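Local structure of flavin prenyltransferase UbiX (Methanocaldococcus jannaschii, 6M8V) at the interface of chains A and B and the interface of chains A and C. The protein catalyses the transfer of a dimethylallyl group from dimethylallyl phosphate to reduced FMN, making the prenylated flavin cofactor used by UbiD decarboxylases. Coordinates in Å, arbitrary orientation; residue numbers count along the deposited sequence, not the author numbering. Chains: chain A/B/C, Flavin prenyltransferase UbiX.

Contact 1: the interface of chains A and B. Residues chain A 15, 149, 155-156, 159-160; chain B 147, 149, 155-156, 159-160.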
loop_
_atom_site.group_PDB
_atom_site.type_symbol
_atom_site.label_atom_id
_atom_site.label_comp_id
_atom_site.label_asym_id
_atom_site.label_seq_id
_atom_site.Cartn_x
_atom_site.Cartn_y
_atom_site.Cartn_z
ATOM N N TYR A 15 -32.958 1.948 -19.069
ATOM C CA TYR A 15 -32.945 2.546 -17.741
ATOM C C TYR A 15 -32.893 4.064 -17.827
ATOM O O TYR A 15 -33.590 4.759 -17.081
ATOM C CB TYR A 15 -31.754 2.033 -16.931
ATOM C CG TYR A 15 -31.784 0.569 -16.563
ATOM C CD1 TYR A 15 -32.781 0.054 -15.747
ATOM C CD2 TYR A 15 -30.780 -0.291 -16.994
ATOM C CE1 TYR A 15 -32.794 -1.287 -15.400
ATOM C CE2 TYR A 15 -30.786 -1.628 -16.646
ATOM C CZ TYR A 15 -31.795 -2.119 -15.850
ATOM O OH TYR A 15 -31.795 -3.447 -15.502
ATOM N N PHE A 149 -35.808 -9.182 -6.846
ATOM C CA PHE A 149 -37.041 -9.864 -7.217
ATOM C C PHE A 149 -37.996 -10.050 -6.043
ATOM O O PHE A 149 -38.987 -10.778 -6.181
ATOM C CB PHE A 149 -36.728 -11.225 -7.858
ATOM C CG PHE A 149 -36.003 -11.123 -9.174
ATOM C CD1 PHE A 149 -34.628 -10.929 -9.212
ATOM C CD2 PHE A 149 -36.693 -11.219 -10.372
ATOM C CE1 PHE A 149 -33.954 -10.830 -10.421
ATOM C CE2 PHE A 149 -36.025 -11.122 -11.587
ATOM C CZ PHE A 149 -34.654 -10.925 -11.611
ATOM N N ASN A 155 -43.112 -8.372 -15.381
ATOM C CA ASN A 155 -42.701 -8.079 -16.744
ATOM C C ASN A 155 -41.393 -7.310 -16.691
ATOM O O ASN A 155 -40.924 -6.918 -15.619
ATOM C CB ASN A 155 -43.768 -7.273 -17.484
ATOM C CG ASN A 155 -44.367 -6.185 -16.618
ATOM O OD1 ASN A 155 -43.661 -5.296 -16.146
ATOM N ND2 ASN A 155 -45.678 -6.252 -16.402
ATOM N N VAL A 156 -40.817 -7.091 -17.875
ATOM C CA VAL A 156 -39.595 -6.302 -17.987
ATOM C C VAL A 156 -39.790 -4.928 -17.360
ATOM O O VAL A 156 -38.906 -4.413 -16.665
ATOM C CB VAL A 156 -39.172 -6.197 -19.463
ATOM C CG1 VAL A 156 -38.028 -5.208 -19.623
ATOM C CG2 VAL A 156 -38.792 -7.567 -20.002
ATOM N N ILE A 159 -39.110 -4.637 -13.740
ATOM C CA ILE A 159 -37.688 -4.662 -13.433
ATOM C C ILE A 159 -37.077 -3.286 -13.653
ATOM O O ILE A 159 -36.316 -2.790 -12.814
ATOM C CB ILE A 159 -36.997 -5.748 -14.274
ATOM C CG1 ILE A 159 -37.509 -7.130 -13.851
ATOM C CG2 ILE A 159 -35.485 -5.643 -14.150
ATOM C CD1 ILE A 159 -36.808 -8.274 -14.523
ATOM N N ILE A 160 -37.429 -2.632 -14.767
ATOM C CA ILE A 160 -36.887 -1.307 -15.063
ATOM C C ILE A 160 -37.331 -0.296 -14.013
ATOM O O ILE A 160 -36.564 0.587 -13.615
ATOM C CB ILE A 160 -37.298 -0.862 -16.479
ATOM C CG1 ILE A 160 -37.014 -1.968 -17.494
ATOM C CG2 ILE A 160 -36.577 0.423 -16.865
ATOM C CD1 ILE A 160 -35.571 -2.408 -17.524
ATOM N N PRO B 147 -28.257 -7.865 -16.076
ATOM C CA PRO B 147 -28.727 -8.167 -17.431
ATOM C C PRO B 147 -28.398 -7.051 -18.408
ATOM O O PRO B 147 -28.316 -5.876 -18.043
ATOM C CB PRO B 147 -30.241 -8.332 -17.256
ATOM C CG PRO B 147 -30.567 -7.706 -15.938
ATOM C CD PRO B 147 -29.348 -7.856 -15.089
ATOM N N PHE B 149 -29.537 -5.708 -22.548
ATOM C CA PHE B 149 -30.784 -5.591 -23.293
ATOM C C PHE B 149 -30.577 -5.575 -24.803
ATOM O O PHE B 149 -31.529 -5.290 -25.539
ATOM C CB PHE B 149 -31.552 -4.333 -22.857
ATOM C CG PHE B 149 -32.027 -4.379 -21.429
ATOM C CD1 PHE B 149 -31.167 -4.063 -20.384
ATOM C CD2 PHE B 149 -33.332 -4.737 -21.128
ATOM C CE1 PHE B 149 -31.597 -4.107 -19.066
ATOM C CE2 PHE B 149 -33.771 -4.782 -19.809
ATOM C CZ PHE B 149 -32.901 -4.469 -18.778
ATOM N N ASN B 155 -39.707 -10.499 -21.873
ATOM C CA ASN B 155 -40.334 -10.842 -20.607
ATOM C C ASN B 155 -39.238 -11.063 -19.580
ATOM O O ASN B 155 -38.048 -11.077 -19.905
ATOM C CB ASN B 155 -41.206 -12.090 -20.740
ATOM C CG ASN B 155 -40.546 -13.163 -21.579
ATOM O OD1 ASN B 155 -39.464 -13.645 -21.247
ATOM N ND2 ASN B 155 -41.194 -13.543 -22.676
ATOM N N VAL B 156 -39.666 -11.248 -18.329
ATOM C CA VAL B 156 -38.733 -11.546 -17.247
ATOM C C VAL B 156 -37.900 -12.775 -17.587
ATOM O O VAL B 156 -36.689 -12.812 -17.340
ATOM C CB VAL B 156 -39.502 -11.730 -15.927
ATOM C CG1 VAL B 156 -38.577 -12.247 -14.837
ATOM C CG2 VAL B 156 -40.160 -10.424 -15.513
ATOM N N ILE B 159 -34.794 -12.202 -19.504
ATOM C CA ILE B 159 -33.737 -11.613 -18.697
ATOM C C ILE B 159 -33.032 -12.689 -17.884
ATOM O O ILE B 159 -31.797 -12.730 -17.825
ATOM C CB ILE B 159 -34.323 -10.503 -17.808
ATOM C CG1 ILE B 159 -34.827 -9.353 -18.687
ATOM C CG2 ILE B 159 -33.297 -10.029 -16.791
ATOM C CD1 ILE B 159 -35.308 -8.159 -17.917
ATOM N N ILE B 160 -33.802 -13.598 -17.275
ATOM C CA ILE B 160 -33.211 -14.665 -16.469
ATOM C C ILE B 160 -32.354 -15.583 -17.334
ATOM O O ILE B 160 -31.292 -16.049 -16.908
ATOM C CB ILE B 160 -34.309 -15.455 -15.732
ATOM C CG1 ILE B 160 -35.270 -14.503 -15.021
ATOM C CG2 ILE B 160 -33.691 -16.435 -14.743
ATOM C CD1 ILE B 160 -34.593 -13.580 -14.039
HETATM O O HOH W 1 -29.386 -4.461 -15.709
#
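A:Ile159 and B:Ile159 meet tip to tip, their CD1 methyls 3.7 Å apart, in the middle of a two-fold symmetric, largely apolar patch. Each side chain is stretched out at its second torsion (chi2 -175°), which carries the methyl to the partner. Beside this pair, the CG2 branch of A:Val156 packs on the backbone of B:Asn155, 3.7 Å from its CA; the symmetric pair of B:Val156 and A:Asn155 does the same, and the CD1 methyl of each Ile159 also lies near the partner's Val156 CG2. Further out, A:Ile160 is bent at chi2 (-57°), bringing its CD1 methyl against the tip of the B:Phe149 ring, 3.6 Å from CZ, and B:Ile160 meets A:Phe149 in the same way. The B:Phe149 ring is held from a second direction by A:Tyr15. The two rings stand at right angles, edge to face, with A:Tyr15 CE2 lying 3.6 Å from B:Phe149 CE1. The phenol oxygen OH of A:Tyr15 lies in the plane of the phenylalanine ring at its CE1–CZ edge, 3.6 Å from CZ; the phenylalanine tip thus touches both a methyl and a phenol, which come from two different directions.

Looser packing is found beyond this hydroxyl. B:Pro147 comes no nearer to A:Tyr15 than 4.5 Å, from its CG to OH, and a water spans the gap, 2.6 Å from A:Tyr15 OH and 2.9 Å from the carbonyl oxygen B:Pro147 O. No direct polar bond crosses the patch, which therefore rests on the fit of methyls and rings, with the bridged phenol as its polar margin.

The isoleucines and valines belong to helix 156-171 in both chains, whose N-terminal first turns pack against each other across the two-fold. Phe149 and Pro147 lie in the loop leading to that helix, and Tyr15 is in helix 13-22, which begins just after the FMN-binding residues Gly9 to Ser11.

Contact 2: the interface of chains A and C. Residues chain A 86, 121, 123-125, 128; chain C 95, 97, 103, 106, 109-110.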
loop_
_atom_site.group_PDB
_atom_site.type_symbol
_atom_site.label_atom_id
_atom_site.label_comp_id
_atom_site.label_asym_id
_atom_site.label_seq_id
_atom_site.Cartn_x
_atom_site.Cartn_y
_atom_site.Cartn_z
ATOM N N MET A 86 -17.761 0.729 -19.443
ATOM C CA MET A 86 -16.497 0.494 -18.749
ATOM C C MET A 86 -15.472 1.548 -19.137
ATOM O O MET A 86 -14.661 1.972 -18.303
ATOM C CB MET A 86 -15.970 -0.912 -19.044
ATOM C CG MET A 86 -16.840 -2.059 -18.520
ATOM S SD MET A 86 -17.316 -1.954 -16.785
ATOM C CE MET A 86 -18.886 -1.086 -16.853
ATOM N N GLU A 121 -21.928 -4.209 -16.917
ATOM C CA GLU A 121 -20.984 -5.165 -17.469
ATOM C C GLU A 121 -21.152 -6.476 -16.722
ATOM O O GLU A 121 -21.560 -6.490 -15.556
ATOM C CB GLU A 121 -19.535 -4.665 -17.355
ATOM C CG GLU A 121 -18.512 -5.536 -18.073
ATOM C CD GLU A 121 -18.936 -5.863 -19.499
ATOM O OE1 GLU A 121 -19.648 -6.876 -19.696
ATOM O OE2 GLU A 121 -18.558 -5.108 -20.421
ATOM N N PRO A 123 -19.158 -10.555 -16.862
ATOM C CA PRO A 123 -18.691 -10.272 -15.499
ATOM C C PRO A 123 -17.878 -8.975 -15.419
ATOM O O PRO A 123 -17.583 -8.378 -16.457
ATOM C CB PRO A 123 -17.782 -11.470 -15.168
ATOM C CG PRO A 123 -17.937 -12.439 -16.296
ATOM C CD PRO A 123 -18.427 -11.673 -17.477
ATOM N N PHE A 124 -17.539 -8.553 -14.204
ATOM C CA PHE A 124 -16.542 -7.512 -13.984
ATOM C C PHE A 124 -15.160 -8.145 -13.865
ATOM O O PHE A 124 -15.010 -9.245 -13.325
ATOM C CB PHE A 124 -16.834 -6.731 -12.699
ATOM C CG PHE A 124 -18.033 -5.823 -12.776
ATOM C CD1 PHE A 124 -18.157 -4.892 -13.793
ATOM C CD2 PHE A 124 -19.021 -5.885 -11.807
ATOM C CE1 PHE A 124 -19.249 -4.045 -13.854
ATOM C CE2 PHE A 124 -20.118 -5.042 -11.861
ATOM C CZ PHE A 124 -20.230 -4.118 -12.886
ATOM N N ASN A 125 -14.144 -7.440 -14.364
ATOM C CA ASN A 125 -12.767 -7.812 -14.079
ATOM C C ASN A 125 -12.220 -6.907 -12.975
ATOM O O ASN A 125 -12.911 -6.026 -12.463
ATOM C CB ASN A 125 -11.900 -7.771 -15.347
ATOM C CG ASN A 125 -11.774 -6.381 -15.957
ATOM O OD1 ASN A 125 -11.726 -5.362 -15.257
ATOM N ND2 ASN A 125 -11.693 -6.339 -17.285
ATOM N N HIS A 128 -12.340 -3.007 -13.655
ATOM C CA HIS A 128 -13.645 -2.428 -13.351
ATOM C C HIS A 128 -13.823 -2.272 -11.850
ATOM O O HIS A 128 -14.226 -1.209 -11.364
ATOM C CB HIS A 128 -14.769 -3.310 -13.916
ATOM C CG HIS A 128 -14.570 -3.714 -15.344
ATOM N ND1 HIS A 128 -14.968 -4.944 -15.829
ATOM C CD2 HIS A 128 -14.034 -3.051 -16.396
ATOM C CE1 HIS A 128 -14.674 -5.023 -17.116
ATOM N NE2 HIS A 128 -14.104 -3.890 -17.483
ATOM N N GLY C 95 -8.379 0.213 -18.327
ATOM C CA GLY C 95 -9.721 -0.143 -18.741
ATOM C C GLY C 95 -10.407 0.841 -19.667
ATOM O O GLY C 95 -11.634 0.801 -19.793
ATOM N N SER C 97 -11.567 1.427 -22.640
ATOM C CA SER C 97 -11.882 0.729 -23.883
ATOM C C SER C 97 -12.602 1.685 -24.837
ATOM O O SER C 97 -13.791 1.555 -25.125
ATOM C CB SER C 97 -12.708 -0.516 -23.590
ATOM O OG SER C 97 -13.734 -0.235 -22.653
ATOM N N ARG C 103 -11.231 -2.776 -26.096
ATOM C CA ARG C 103 -12.456 -3.444 -25.672
ATOM C C ARG C 103 -12.286 -4.962 -25.676
ATOM O O ARG C 103 -12.722 -5.637 -24.732
ATOM C CB ARG C 103 -13.626 -3.011 -26.562
ATOM C CG ARG C 103 -14.915 -3.809 -26.366
ATOM C CD ARG C 103 -15.496 -3.679 -24.948
ATOM N NE ARG C 103 -16.779 -4.376 -24.844
ATOM C CZ ARG C 103 -17.439 -4.600 -23.709
ATOM N NH1 ARG C 103 -16.946 -4.179 -22.554
ATOM N NH2 ARG C 103 -18.601 -5.247 -23.729
ATOM N N ASP C 106 -10.147 -5.885 -22.736
ATOM C CA ASP C 106 -10.932 -5.847 -21.505
ATOM C C ASP C 106 -11.869 -7.046 -21.420
ATOM O O ASP C 106 -12.089 -7.602 -20.336
ATOM C CB ASP C 106 -11.713 -4.531 -21.430
ATOM C CG ASP C 106 -12.175 -4.197 -20.020
ATOM O OD1 ASP C 106 -11.352 -4.259 -19.074
ATOM O OD2 ASP C 106 -13.368 -3.859 -19.855
ATOM N N LEU C 109 -9.950 -10.094 -20.355
ATOM C CA LEU C 109 -9.664 -10.134 -18.924
ATOM C C LEU C 109 -10.899 -10.537 -18.122
ATOM O O LEU C 109 -10.798 -11.342 -17.190
ATOM C CB LEU C 109 -9.117 -8.782 -18.451
ATOM C CG LEU C 109 -7.700 -8.413 -18.927
ATOM C CD1 LEU C 109 -7.383 -6.933 -18.712
ATOM C CD2 LEU C 109 -6.641 -9.277 -18.244
ATOM N N LYS C 110 -12.072 -9.998 -18.460
ATOM C CA LYS C 110 -13.257 -10.369 -17.692
ATOM C C LYS C 110 -13.699 -11.799 -17.994
ATOM O O LYS C 110 -14.182 -12.491 -17.093
ATOM C CB LYS C 110 -14.400 -9.378 -17.936
ATOM C CG LYS C 110 -15.168 -9.543 -19.249
ATOM C CD LYS C 110 -16.002 -8.291 -19.542
ATOM C CE LYS C 110 -16.914 -8.462 -20.754
ATOM N NZ LYS C 110 -18.086 -9.334 -20.467
#
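The imidazole of A:His128, which points its NE2 at C:Asp106, is sandwiched within its own chain: A:Asn125 OD1 sits over the centre of one face and the sulfur A:Met86 SD covers the rim of the other. A:Phe124 lines its edge through CA, and the phenylalanine ring in turn receives A:His128 ND1 at its own edge and A:Glu121 O over one face. Held this way, NE2 donates a short hydrogen bond of 2.5 Å to C:Asp106 OD2, in the ring plane and to the syn lone pair, although ring and carboxylate planes stand 80° apart. The other carboxylate oxygen, C:Asp106 OD1, accepts A:Asn125 ND2 at 2.8 Å from above its plane. A:Asn125 OD1 takes the backbone A:His128 N at 2.9 Å, capping helix 126-137 and fixing the amide's rotation.

A:Glu121, with CG anti to its backbone N (chi1 -173°) and a bend at chi2 that brings the carboxylate to both bases, forms two salt bridges. C:Arg103 NH1 reaches OE2 tip to tip at 2.8 Å, the planes 30° apart, while C:Lys110 crosses the glutamate at about a right angle and sets NZ 3.0 Å from OE1, above the carboxylate plane. An alanine in place of A:Glu121 would probably leave C:Arg103 and C:Lys110 without their acidic mate. The site joins helix 100-110 of one subunit to FMN-pocket residues of another, A:Met86 and A:Glu121, placing part of the pocket wall at a subunit boundary.

The centres of the C-alpha atoms of contact 1 and contact 2 lie about 22 Å apart, and no residue position is common to both. Chain A takes part in each: helices 13-22 and 156-171 and the loop before the latter serve contact 1, whereas helices 86-94 and 126-137 and the loop after strand 114-119 serve contact 2. The chemistry differs too, apolar and two-fold symmetric in one, polar and not an exact two-fold in the other. Using separate surfaces, one subunit can hold two neighbours at once, in keeping with the deposited dodecamer. Contact 1 adjoins FMN-binding residues, while contact 2 includes pocket residues and the neighbour's helix 100-110.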